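Local coordinates for protein thermostable carboxypeptidase 1 (Pyrococcus furiosus, PDB 1K9X) that removes amino acids one after another from the C-terminus of peptides with broad specificity, as a cobalt-dependent metallocarboxypeptidase, at residues E121-D126 and K401-I406; L364-L369 and L407-W412. One frame throughout, in Å; residues are numbered along the deposited sequence.

Contact 1. Residues E121-D126 and K401-I406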
# COMPACT_ATOMS: atom_id res chain seq x y z
N GLU A 121 -6.95 -16.38 -25.42
CA GLU A 121 -7.27 -17.71 -25.90
C GLU A 121 -6.54 -18.05 -27.19
O GLU A 121 -5.94 -19.12 -27.31
CB GLU A 121 -8.79 -17.89 -26.09
CG GLU A 121 -9.51 -16.73 -26.74
CD GLU A 121 -10.98 -17.06 -27.03
OE1 GLU A 121 -11.62 -17.74 -26.19
OE2 GLU A 121 -11.50 -16.63 -28.09
N ALA A 122 -6.58 -17.13 -28.15
CA ALA A 122 -5.92 -17.34 -29.43
C ALA A 122 -4.49 -17.81 -29.20
O ALA A 122 -4.02 -18.73 -29.87
CB ALA A 122 -5.91 -16.05 -30.24
N LYS A 123 -3.80 -17.20 -28.24
CA LYS A 123 -2.42 -17.58 -27.93
C LYS A 123 -2.33 -18.95 -27.27
O LYS A 123 -1.45 -19.76 -27.60
CB LYS A 123 -1.76 -16.55 -27.02
CG LYS A 123 -0.33 -16.90 -26.65
CD LYS A 123 0.22 -15.93 -25.62
CE LYS A 123 1.60 -16.35 -25.16
NZ LYS A 123 2.11 -15.45 -24.09
N ALA A 124 -3.23 -19.22 -26.33
CA ALA A 124 -3.22 -20.49 -25.63
C ALA A 124 -3.45 -21.65 -26.60
O ALA A 124 -2.82 -22.69 -26.47
CB ALA A 124 -4.29 -20.50 -24.54
N LYS A 125 -4.34 -21.45 -27.56
CA LYS A 125 -4.68 -22.49 -28.53
C LYS A 125 -3.90 -22.43 -29.84
O LYS A 125 -4.20 -23.18 -30.77
CB LYS A 125 -6.17 -22.43 -28.85
CG LYS A 125 -7.05 -22.28 -27.63
CD LYS A 125 -8.49 -22.00 -28.03
CE LYS A 125 -9.34 -21.68 -26.80
NZ LYS A 125 -10.75 -21.38 -27.15
N ASP A 126 -2.92 -21.55 -29.92
CA ASP A 126 -2.14 -21.42 -31.15
C ASP A 126 -3.03 -21.23 -32.36
O ASP A 126 -2.76 -21.77 -33.45
CB ASP A 126 -1.24 -22.65 -31.35
CG ASP A 126 0.10 -22.51 -30.64
OD1 ASP A 126 0.80 -21.52 -30.91
OD2 ASP A 126 0.45 -23.40 -29.83
N LYS A 401 4.76 -22.01 -34.73
CA LYS A 401 3.41 -21.85 -34.21
C LYS A 401 3.16 -20.36 -33.98
O LYS A 401 4.10 -19.58 -33.87
CB LYS A 401 3.27 -22.61 -32.89
CG LYS A 401 3.67 -24.08 -32.96
CD LYS A 401 3.61 -24.74 -31.59
CE LYS A 401 4.02 -26.22 -31.66
NZ LYS A 401 3.96 -26.89 -30.32
N TYR A 402 1.89 -19.98 -33.91
CA TYR A 402 1.52 -18.59 -33.69
C TYR A 402 2.07 -18.05 -32.37
O TYR A 402 2.43 -16.88 -32.28
CB TYR A 402 -0.00 -18.45 -33.73
CG TYR A 402 -0.58 -18.58 -35.12
CD1 TYR A 402 -1.57 -19.53 -35.41
CD2 TYR A 402 -0.16 -17.74 -36.16
CE1 TYR A 402 -2.13 -19.64 -36.69
CE2 TYR A 402 -0.71 -17.84 -37.44
CZ TYR A 402 -1.69 -18.79 -37.70
OH TYR A 402 -2.24 -18.89 -38.97
N SER A 403 2.15 -18.91 -31.36
CA SER A 403 2.66 -18.55 -30.04
C SER A 403 4.12 -18.14 -30.05
O SER A 403 4.54 -17.33 -29.22
CB SER A 403 2.50 -19.72 -29.06
OG SER A 403 1.43 -19.47 -28.16
N GLU A 404 4.90 -18.71 -30.96
CA GLU A 404 6.32 -18.40 -31.09
C GLU A 404 6.52 -17.16 -31.96
O GLU A 404 7.63 -16.66 -32.08
CB GLU A 404 7.08 -19.55 -31.76
CG GLU A 404 7.13 -20.86 -31.00
CD GLU A 404 7.91 -21.93 -31.77
OE1 GLU A 404 7.67 -22.09 -32.99
OE2 GLU A 404 8.76 -22.61 -31.16
N GLY A 405 5.45 -16.71 -32.59
CA GLY A 405 5.53 -15.55 -33.46
C GLY A 405 4.69 -14.38 -32.98
O GLY A 405 4.77 -13.98 -31.82
N ILE A 406 3.86 -13.85 -33.88
CA ILE A 406 3.02 -12.69 -33.59
C ILE A 406 2.12 -12.75 -32.35
O ILE A 406 1.64 -11.72 -31.89
CB ILE A 406 2.14 -12.35 -34.82
CG1 ILE A 406 1.30 -11.10 -34.54
CG2 ILE A 406 1.25 -13.53 -35.17
CD1 ILE A 406 0.58 -10.58 -35.77
O HOH W 1 -0.07 -22.16 -34.32

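Contact 2. Residues L364-L369 and L407-W412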
# COMPACT_ATOMS: atom_id res chain seq x y z
N LEU A 364 12.87 -4.30 -33.91
CA LEU A 364 12.94 -3.80 -35.28
C LEU A 364 11.77 -4.32 -36.12
O LEU A 364 11.09 -3.55 -36.81
CB LEU A 364 14.28 -4.22 -35.90
CG LEU A 364 14.56 -4.01 -37.39
CD1 LEU A 364 14.26 -2.58 -37.77
CD2 LEU A 364 16.02 -4.34 -37.70
N LEU A 365 11.52 -5.62 -36.05
CA LEU A 365 10.43 -6.19 -36.83
C LEU A 365 9.08 -5.65 -36.38
O LEU A 365 8.19 -5.45 -37.21
CB LEU A 365 10.48 -7.71 -36.75
CG LEU A 365 9.89 -8.38 -35.52
CD1 LEU A 365 8.39 -8.55 -35.70
CD2 LEU A 365 10.57 -9.71 -35.33
N ARG A 366 8.91 -5.43 -35.08
CA ARG A 366 7.64 -4.88 -34.60
C ARG A 366 7.53 -3.43 -35.11
O ARG A 366 6.44 -2.94 -35.42
CB ARG A 366 7.58 -4.91 -33.06
CG ARG A 366 7.40 -6.31 -32.47
CD ARG A 366 8.56 -6.65 -31.56
NE ARG A 366 8.68 -8.09 -31.27
CZ ARG A 366 7.90 -8.74 -30.42
NH1 ARG A 366 6.95 -8.09 -29.77
NH2 ARG A 366 8.09 -10.03 -30.21
N PHE A 367 8.66 -2.74 -35.18
CA PHE A 367 8.66 -1.38 -35.68
C PHE A 367 8.20 -1.39 -37.13
O PHE A 367 7.34 -0.61 -37.51
CB PHE A 367 10.06 -0.76 -35.58
CG PHE A 367 10.27 0.42 -36.50
CD1 PHE A 367 9.39 1.50 -36.49
CD2 PHE A 367 11.34 0.43 -37.39
CE1 PHE A 367 9.57 2.57 -37.36
CE2 PHE A 367 11.53 1.52 -38.27
CZ PHE A 367 10.64 2.58 -38.25
N LYS A 368 8.77 -2.28 -37.93
CA LYS A 368 8.40 -2.37 -39.34
C LYS A 368 6.93 -2.68 -39.54
O LYS A 368 6.24 -1.99 -40.29
CB LYS A 368 9.26 -3.40 -40.08
CG LYS A 368 10.67 -2.91 -40.38
CD LYS A 368 11.35 -3.75 -41.46
CE LYS A 368 12.77 -3.23 -41.77
NZ LYS A 368 12.80 -1.81 -42.26
N LEU A 369 6.43 -3.72 -38.86
CA LEU A 369 5.02 -4.08 -39.01
C LEU A 369 4.09 -2.99 -38.46
O LEU A 369 3.04 -2.72 -39.06
CB LEU A 369 4.71 -5.42 -38.33
CG LEU A 369 5.45 -6.65 -38.86
CD1 LEU A 369 4.82 -7.92 -38.29
CD2 LEU A 369 5.39 -6.66 -40.37
N LEU A 407 1.88 -13.94 -31.81
CA LEU A 407 1.03 -14.03 -30.62
C LEU A 407 1.83 -13.97 -29.32
O LEU A 407 1.29 -14.22 -28.25
CB LEU A 407 0.20 -15.31 -30.68
CG LEU A 407 -1.29 -15.15 -31.00
CD1 LEU A 407 -1.54 -13.99 -31.94
CD2 LEU A 407 -1.82 -16.45 -31.58
N GLN A 408 3.11 -13.62 -29.44
CA GLN A 408 4.04 -13.50 -28.32
C GLN A 408 3.59 -12.58 -27.19
O GLN A 408 3.39 -13.03 -26.07
CB GLN A 408 5.38 -12.96 -28.80
CG GLN A 408 6.34 -13.97 -29.28
CD GLN A 408 7.69 -13.35 -29.47
OE1 GLN A 408 8.25 -12.76 -28.54
NE2 GLN A 408 8.22 -13.46 -30.68
N ASP A 409 3.48 -11.28 -27.47
CA ASP A 409 3.07 -10.36 -26.43
C ASP A 409 1.73 -9.65 -26.59
O ASP A 409 1.19 -9.52 -27.70
CB ASP A 409 4.16 -9.33 -26.12
CG ASP A 409 5.24 -9.26 -27.17
OD1 ASP A 409 4.95 -8.83 -28.30
OD2 ASP A 409 6.38 -9.64 -26.86
N ILE A 410 1.22 -9.22 -25.44
CA ILE A 410 -0.07 -8.55 -25.28
C ILE A 410 -0.16 -7.15 -25.88
O ILE A 410 -1.24 -6.66 -26.16
CB ILE A 410 -0.43 -8.39 -23.77
CG1 ILE A 410 -0.08 -9.65 -22.99
CG2 ILE A 410 -1.92 -8.11 -23.62
CD1 ILE A 410 -0.30 -9.52 -21.49
N HIS A 411 0.99 -6.52 -26.04
CA HIS A 411 1.08 -5.15 -26.54
C HIS A 411 0.03 -4.71 -27.56
O HIS A 411 -0.70 -3.76 -27.30
CB HIS A 411 2.49 -4.92 -27.06
CG HIS A 411 3.54 -5.21 -26.03
ND1 HIS A 411 4.17 -4.22 -25.30
CD2 HIS A 411 4.05 -6.38 -25.58
CE1 HIS A 411 5.02 -4.77 -24.46
NE2 HIS A 411 4.96 -6.08 -24.61
N TRP A 412 -0.07 -5.40 -28.69
CA TRP A 412 -1.05 -5.01 -29.70
C TRP A 412 -2.48 -5.22 -29.23
O TRP A 412 -3.37 -4.43 -29.56
CB TRP A 412 -0.82 -5.76 -31.02
CG TRP A 412 0.46 -5.37 -31.70
CD1 TRP A 412 1.34 -4.42 -31.29
CD2 TRP A 412 1.01 -5.95 -32.89
NE1 TRP A 412 2.42 -4.37 -32.14
CE2 TRP A 412 2.24 -5.30 -33.13
CE3 TRP A 412 0.58 -6.95 -33.77
CZ2 TRP A 412 3.05 -5.62 -34.22
CZ3 TRP A 412 1.39 -7.27 -34.86
CH2 TRP A 412 2.61 -6.61 -35.07
O HOH W 2 10.08 -11.74 -31.85

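Contact 1. Residues E121-D126 and K401-I406
Lys123, in the last turn of a helix, and Asp126, just past its end, meet Tyr402 and Ser403 of a turn-rich loop, the backbones closing to 5.3 Å between the CA atoms of Asp126 and Tyr402. The helix stops in a Schellman motif with Asp126, at positive phi (52°), as its C-prime residue, and this turn brings both the carbonyl and the carboxylate of Asp126 to the loop. OD1 of Asp126 accepts the backbone N-H of Ser403 at 3.0 Å, with an N-H...O angle of 150°; the donor meets that oxygen nearly along its C-O axis. OD1 also lies 3.1 Å from CB of Ser403 and 3.3 Å from CB of Lys401. The charged end of Lys401 is led away from this spot by an extended chain, with NZ still 5.0 Å from OD2 of Asp126, so any attraction is at most long-range.

A second link runs through the backbone carbonyl of Asp126. Water 1 donates to this oxygen and accepts from N of Tyr402, while CD1 of Tyr402 brings the edge of its ring to the same O at 3.2 Å. At the last helical turn, OG of Ser403 lies 2.9 Å from O of Lys123 in a weak hydrogen bond. The first torsion of Lys123, 179°, puts its CG anti to the backbone N, where it lies beside the hydroxyl.

The contact lies at the surface, joining the end of helix 102-124 to the loop between helix 383-395 and the short helix 411-414. Tyr402 continues the packing onto Phe128 and onto Pro384 of helix 383-395.

Contact 2. Residues L364-L369 and L407-W412
Arg366, the first residue of 364-369 to make a close contact with 407-412, reaches Asp409 and Gln408 although its CA is 10.0 Å from that of Trp412, the nearest pair of CA atoms. Its side chain bends at chi2 (120°), which turns the guanidinium toward the loop. NH1 gives a hydrogen bond within a salt bridge to OD1 of Asp409, only 2.6 Å away. The acceptor lies near the guanidinium plane and is met on its syn side; the planes are 56° apart and only OD1 takes a bond from this guanidinium, OD2 being paired with Arg351. NH2 lies 3.2 Å from OE1 of Gln408 and donates to water 2, which also accepts from NE2 of Gln408. The amide and guanidinium planes stand 72° apart, and both partners sit at the guanidinium edge. With alanine in place of Arg366, OD1 of Asp409 would probably lose its positive mate and water 2 one of its donors.

One turn on, Leu369 supplies the apolar half. Its CB and CD1 both lie 4.1 Å from CH2 of Trp412, the side chains crossing at about a right angle. The indole edge also faces the carbonyl of Arg366, with CZ2 4.5 Å from O.

Neighbours complete the polar pairing: Arg351 also donates its backbone N to OE1 of Gln408, NE1 of Trp412 bonds to Glu370, and Phe420 makes a cation-pi contact with Arg366. Gln408, Asp409, His411 and Trp412 belong, with Gly405, to what is predicted to be the GXXQDXHW motif of M32 carboxypeptidases; of these, Gln408, Asp409 and Trp412 meet helix 359-375.

The two contacts share one continuous run of chain, 401-412, whose first half serves contact 1 and second half contact 2; their centres are 13 Å apart. Contact 1 is a surface contact with no buried residue among those touching, and pairs side-chain oxygens with backbone groups at a helix end, plus a bridging water. Contact 2 buries four of its five touching residues and combines a charged pair with apolar packing against the middle of a helix. They touch directly: O of Tyr402 probably accepts a hydrogen bond from N of Leu407, and CD1 of Ile406 packs on CZ3 of Trp412 at 3.5 Å. The predicted GXXQDXHW motif begins beyond contact 1's touching residues and runs through 407-412.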